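Local coordinates for beta sliding clamp (Pseudomonas aeruginosa, PDB 6AMS), which forms a ring-shaped head-to-tail dimer around DNA that probably tethers DNA polymerases and other proteins to it, making replication processive, at residues A[27-32]-A[114-119]. Sequence-based numbering, arbitrary orientation.
Sequences LPVLSN and NDFPTV
Phe116 packs against Val29 and the backbone of the short 3-10 turn 29-31. Its CB lies 4.4 Å from Val29 CG1. With CG roughly anti to the backbone N (chi1 -156°), the ring swings past the valine, and CD1 meets Val29 CG1 obliquely at 4.0 Å. Farther out, CE1 is 4.0 Å from Val29 O, in the turn, and 3.5 Å from Asn32 O, at the start of strand 32-38. This second oxygen sits at the ring edge, near its plane, where the slightly positive aromatic hydrogens suit a carbonyl. At the tip, CZ lies beyond CE1, 4.3 Å from Asn32 O.

Val29 makes its closest contacts through CG1. This methyl lies 3.8 Å from Phe116 CA and also touches Asp115 CB at 4.2 Å, so a compact branched side chain fits against backbone and ring together, without any hydrogen bond across the contact. Beside this, Leu30 CD2 comes within 3.8 Å of Pro117 CG, a crossing of two apolar groups at an oblique angle. Proline, its phi fixed near -66°, suits this extended loop, and its ring offers leucine a rigid apolar surface.

The turn has its own internal bonds: Asn32 N donates to Val29 O, while Pro28 O accepts from both the backbone N and the OG of Ser31. Asn32 ND2 turns instead to Thr69 OG1, and Thr45, Thr47 and Thr69 also touch Phe116. The contact joins the loop after strand 104-109 to the entry of strand 32-38, which lies between 66-71 and 41-47 in the antiparallel sheet that continues from the N-terminal into the central domain of this ring-forming DNA polymerase III beta subunit.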
ATOM      1  N   LEU A  27      20.151 -12.998  10.440  1.00 60.02           N
ATOM      2  CA  LEU A  27      20.662 -14.375  10.481  1.00 51.36           C
ATOM      3  C   LEU A  27      19.659 -15.309   9.771  1.00 49.20           C
ATOM      4  O   LEU A  27      18.451 -15.105   9.893  1.00 47.45           O
ATOM      5  CB  LEU A  27      20.799 -14.791  11.961  1.00 52.09           C
ATOM      6  CG  LEU A  27      21.284 -16.160  12.415  1.00 54.91           C
ATOM      7  CD1 LEU A  27      22.732 -16.396  12.041  1.00 56.71           C
ATOM      8  CD2 LEU A  27      21.137 -16.209  13.936  1.00 54.28           C
ATOM      9  N   PRO A  28      20.131 -16.335   9.050  1.00 48.37           N
ATOM     10  CA  PRO A  28      19.187 -17.134   8.238  1.00 47.94           C
ATOM     11  C   PRO A  28      18.138 -17.964   9.021  1.00 45.73           C
ATOM     12  O   PRO A  28      16.973 -18.043   8.568  1.00 45.79           O
ATOM     13  CB  PRO A  28      20.103 -18.055   7.394  1.00 48.51           C
ATOM     14  CG  PRO A  28      21.501 -17.634   7.671  1.00 51.60           C
ATOM     15  CD  PRO A  28      21.486 -16.931   8.991  1.00 54.35           C
ATOM     16  N   VAL A  29      18.528 -18.519  10.166  1.00 37.54           N
ATOM     17  CA  VAL A  29      17.623 -19.324  10.998  1.00 33.63           C
ATOM     18  C   VAL A  29      16.369 -18.565  11.432  1.00 32.36           C
ATOM     19  O   VAL A  29      15.290 -19.154  11.643  1.00 31.44           O
ATOM     20  CB  VAL A  29      18.273 -19.824  12.326  1.00 33.90           C
ATOM     21  CG1 VAL A  29      17.514 -21.043  12.837  1.00 32.27           C
ATOM     22  CG2 VAL A  29      19.741 -20.126  12.169  1.00 35.00           C
ATOM     23  N   LEU A  30      16.490 -17.247  11.543  1.00 32.28           N
ATOM     24  CA  LEU A  30      15.416 -16.338  11.928  1.00 30.63           C
ATOM     25  C   LEU A  30      14.330 -16.205  10.902  1.00 29.31           C
ATOM     26  O   LEU A  30      13.244 -15.827  11.198  1.00 30.56           O
ATOM     27  CB  LEU A  30      15.969 -14.990  12.284  1.00 32.77           C
ATOM     28  CG  LEU A  30      16.996 -14.980  13.401  1.00 35.18           C
ATOM     29  CD1 LEU A  30      17.267 -13.560  13.823  1.00 36.24           C
ATOM     30  CD2 LEU A  30      16.545 -15.810  14.584  1.00 35.23           C
ATOM     31  N   SER A  31      14.638 -16.521   9.668  1.00 30.37           N
ATOM     32  CA  SER A  31      13.603 -16.547   8.633  1.00 29.95           C
ATOM     33  C   SER A  31      12.986 -17.952   8.473  1.00 27.47           C
ATOM     34  O   SER A  31      12.089 -18.107   7.678  1.00 28.25           O
ATOM     35  CB  SER A  31      14.136 -15.954   7.324  1.00 29.96           C
ATOM     36  OG  SER A  31      15.240 -16.690   6.894  1.00 32.92           O
ATOM     37  N   ASN A  32      13.435 -18.930   9.258  1.00 27.95           N
ATOM     38  CA  ASN A  32      12.769 -20.236   9.340  1.00 27.43           C
ATOM     39  C   ASN A  32      11.754 -20.338  10.457  1.00 24.44           C
ATOM     40  O   ASN A  32      11.825 -19.636  11.436  1.00 24.98           O
ATOM     41  CB  ASN A  32      13.782 -21.370   9.491  1.00 28.42           C
ATOM     42  CG  ASN A  32      14.593 -21.600   8.226  1.00 27.76           C
ATOM     43  OD1 ASN A  32      14.538 -20.814   7.274  1.00 23.51           O
ATOM     44  ND2 ASN A  32      15.338 -22.702   8.211  1.00 27.01           N
ATOM     45  N   ASN A 114      18.263 -27.615  16.446  1.00 30.53           N
ATOM     46  CA  ASN A 114      19.202 -27.104  17.439  1.00 34.20           C
ATOM     47  C   ASN A 114      19.697 -25.685  17.129  1.00 33.84           C
ATOM     48  O   ASN A 114      19.999 -24.927  18.041  1.00 34.38           O
ATOM     49  CB  ASN A 114      20.363 -28.077  17.650  1.00 40.88           C
ATOM     50  CG  ASN A 114      19.975 -29.262  18.522  1.00 47.37           C
ATOM     51  OD1 ASN A 114      18.956 -29.231  19.217  1.00 47.48           O
ATOM     52  ND2 ASN A 114      20.789 -30.314  18.489  1.00 47.92           N
ATOM     53  N   ASP A 115      19.821 -25.348  15.850  1.00 31.19           N
ATOM     54  CA  ASP A 115      20.215 -24.013  15.426  1.00 30.83           C
ATOM     55  C   ASP A 115      19.202 -22.950  15.884  1.00 33.50           C
ATOM     56  O   ASP A 115      19.587 -21.833  16.208  1.00 34.29           O
ATOM     57  CB  ASP A 115      20.374 -23.964  13.910  1.00 30.72           C
ATOM     58  CG  ASP A 115      21.595 -24.705  13.432  1.00 30.97           C
ATOM     59  OD1 ASP A 115      22.532 -24.885  14.228  1.00 33.13           O
ATOM     60  OD2 ASP A 115      21.622 -25.101  12.257  1.00 31.46           O
ATOM     61  N   PHE A 116      17.912 -23.287  15.865  1.00 32.87           N
ATOM     62  CA  PHE A 116      16.848 -22.374  16.283  1.00 34.44           C
ATOM     63  C   PHE A 116      17.030 -21.866  17.717  1.00 37.32           C
ATOM     64  O   PHE A 116      17.198 -22.656  18.639  1.00 37.63           O
ATOM     65  CB  PHE A 116      15.486 -23.053  16.140  1.00 33.51           C
ATOM     66  CG  PHE A 116      14.338 -22.095  15.981  1.00 34.39           C
ATOM     67  CD1 PHE A 116      14.074 -21.506  14.758  1.00 32.98           C
ATOM     68  CD2 PHE A 116      13.515 -21.794  17.047  1.00 34.72           C
ATOM     69  CE1 PHE A 116      13.019 -20.632  14.606  1.00 34.35           C
ATOM     70  CE2 PHE A 116      12.460 -20.919  16.900  1.00 34.48           C
ATOM     71  CZ  PHE A 116      12.211 -20.336  15.678  1.00 32.73           C
ATOM     72  N   PRO A 117      16.984 -20.537  17.902  1.00 39.46           N
ATOM     73  CA  PRO A 117      17.165 -19.902  19.214  1.00 42.89           C
ATOM     74  C   PRO A 117      16.050 -20.224  20.209  1.00 46.07           C
ATOM     75  O   PRO A 117      14.897 -20.347  19.820  1.00 51.07           O
ATOM     76  CB  PRO A 117      17.194 -18.406  18.886  1.00 40.65           C
ATOM     77  CG  PRO A 117      16.609 -18.282  17.526  1.00 39.72           C
ATOM     78  CD  PRO A 117      16.908 -19.556  16.813  1.00 38.21           C
ATOM     79  N   THR A 118      16.415 -20.357  21.478  1.00 48.00           N
ATOM     80  CA  THR A 118      15.461 -20.671  22.532  1.00 52.32           C
ATOM     81  C   THR A 118      15.274 -19.522  23.523  1.00 54.81           C
ATOM     82  O   THR A 118      16.080 -18.600  23.571  1.00 53.16           O
ATOM     83  CB  THR A 118      15.885 -21.941  23.285  1.00 54.75           C
ATOM     84  OG1 THR A 118      17.275 -21.858  23.616  1.00 54.38           O
ATOM     85  CG2 THR A 118      15.665 -23.158  22.415  1.00 55.66           C
ATOM     86  N   VAL A 119      14.214 -19.604  24.326  1.00 60.25           N
ATOM     87  CA  VAL A 119      13.881 -18.576  25.317  1.00 63.74           C
ATOM     88  C   VAL A 119      13.857 -19.200  26.723  1.00 63.43           C
ATOM     89  O   VAL A 119      13.495 -20.362  26.880  1.00 56.68           O
ATOM     90  CB  VAL A 119      12.554 -17.868  24.944  1.00 62.53           C
ATOM     91  CG1 VAL A 119      12.272 -16.662  25.824  1.00 63.46           C
ATOM     92  CG2 VAL A 119      12.627 -17.388  23.510  1.00 62.59           C
TER